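Local coordinates for protein spherulin-3A (Physarum polycephalum, PDB 1HDF) that serves as a calcium-binding structural protein of the beta/gamma-crystallin family, built on the Greek-key fold known from eye-lens crystallins, at residues 77-80 against 81-84. Residues are numbered along the deposited sequence; the frame is centred on the assembly and turned at random.
Sequences SQVT and DLTT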
loop_
_atom_site.group_PDB
_atom_site.type_symbol
_atom_site.label_atom_id
_atom_site.label_comp_id
_atom_site.label_asym_id
_atom_site.label_seq_id
_atom_site.Cartn_x
_atom_site.Cartn_y
_atom_site.Cartn_z
ATOM N N SER A 77 2.905 -13.779 19.071
ATOM C CA SER A 77 3.606 -15.044 19.215
ATOM C C SER A 77 5.091 -14.850 18.975
ATOM O O SER A 77 5.527 -13.796 18.526
ATOM C CB SER A 77 3.087 -16.055 18.201
ATOM O OG SER A 77 3.585 -15.738 16.915
ATOM N N GLN A 78 5.861 -15.888 19.271
ATOM C CA GLN A 78 7.298 -15.867 19.055
ATOM C C GLN A 78 7.863 -17.264 18.975
ATOM O O GLN A 78 7.351 -18.190 19.603
ATOM C CB GLN A 78 8.009 -15.123 20.174
ATOM C CG GLN A 78 7.286 -15.167 21.483
ATOM C CD GLN A 78 6.764 -13.811 21.835
ATOM O OE1 GLN A 78 7.536 -12.851 21.909
ATOM N NE2 GLN A 78 5.451 -13.704 22.044
ATOM N N VAL A 79 8.921 -17.406 18.190
ATOM C CA VAL A 79 9.599 -18.683 18.033
ATOM C C VAL A 79 11.067 -18.397 18.342
ATOM O O VAL A 79 11.710 -17.595 17.655
ATOM C CB VAL A 79 9.418 -19.235 16.597
ATOM C CG1 VAL A 79 9.518 -18.106 15.588
ATOM C CG2 VAL A 79 10.462 -20.307 16.308
ATOM N N THR A 80 11.579 -19.030 19.398
ATOM C CA THR A 80 12.962 -18.806 19.827
ATOM C C THR A 80 13.992 -19.456 18.921
ATOM O O THR A 80 15.152 -19.059 18.909
ATOM C CB THR A 80 13.212 -19.323 21.257
ATOM O OG1 THR A 80 13.115 -20.751 21.266
ATOM C CG2 THR A 80 12.202 -18.744 22.224
ATOM N N ASP A 81 13.566 -20.462 18.172
ATOM C CA ASP A 81 14.464 -21.159 17.262
ATOM C C ASP A 81 13.670 -21.634 16.043
ATOM O O ASP A 81 12.838 -22.537 16.147
ATOM C CB ASP A 81 15.093 -22.349 17.980
ATOM C CG ASP A 81 16.176 -23.013 17.167
ATOM O OD1 ASP A 81 16.073 -23.022 15.924
ATOM O OD2 ASP A 81 17.128 -23.541 17.774
ATOM N N LEU A 82 13.935 -21.026 14.893
ATOM C CA LEU A 82 13.229 -21.373 13.664
ATOM C C LEU A 82 13.531 -22.764 13.107
ATOM O O LEU A 82 12.879 -23.206 12.161
ATOM C CB LEU A 82 13.503 -20.315 12.584
ATOM C CG LEU A 82 12.685 -19.024 12.700
ATOM C CD1 LEU A 82 13.167 -17.993 11.695
ATOM C CD2 LEU A 82 11.225 -19.343 12.460
ATOM N N THR A 83 14.518 -23.451 13.678
ATOM C CA THR A 83 14.847 -24.793 13.216
ATOM C C THR A 83 13.634 -25.659 13.522
ATOM O O THR A 83 13.310 -26.589 12.787
ATOM C CB THR A 83 16.097 -25.364 13.943
ATOM O OG1 THR A 83 15.869 -25.384 15.356
ATOM C CG2 THR A 83 17.326 -24.510 13.653
ATOM N N THR A 84 12.950 -25.316 14.606
ATOM C CA THR A 84 11.761 -26.033 15.037
ATOM C C THR A 84 10.663 -26.035 13.965
ATOM O O THR A 84 9.770 -26.871 13.988
ATOM C CB THR A 84 11.195 -25.411 16.332
ATOM O OG1 THR A 84 10.244 -26.304 16.915
ATOM C CG2 THR A 84 10.501 -24.109 16.038
#
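Strand 77-79 gives out at V79, and the backbone bends through T80 and D81 into a 3-10 turn that begins at L82, bringing the side chain of L82 back against that of V79. This is a strand-to-turn junction in the second Greek key of the beta/gamma-crystallin domain, and an Asx turn formed by D81 and T83 opens the 81-84 segment. V79 turns both of its methyls to L82. With CG1 between the backbone N and the carbonyl carbon (chi1 40°), that branch reaches L82 CD2 at 3.8 Å, and the two side chains cross at about a right angle. The other methyl, V79 CG2, lies 4.0 Å from L82 CD2; it also nears T84 CG2, but the model places that atom uncertainly. L82 brings only one methyl branch to V79, and both residues also touch V50, so the pair packs on strand 49-52, the neighbour of edge strand 77-79 in the sheet. Backbone hydrogen bonds link V79 with V50 and L82 with S48, a calcium ligand just before that strand. The L82 side chain itself stays about 8 Å from a calcium ion. No hydrogen bond joins 77-80 to 81-84; the side-chain hydrogen bonding of D81 with T83 lies within the turn. D81 swings its carboxylate forward, CG lying opposite the backbone N about the CA-CB bond (chi1 -172°), and OD1 closes the Asx turn. The T83 N-H approaches D81 OD1 from the anti side of the carboxylate, 22° out of its plane, at 2.8 Å from T83 N to D81 OD1.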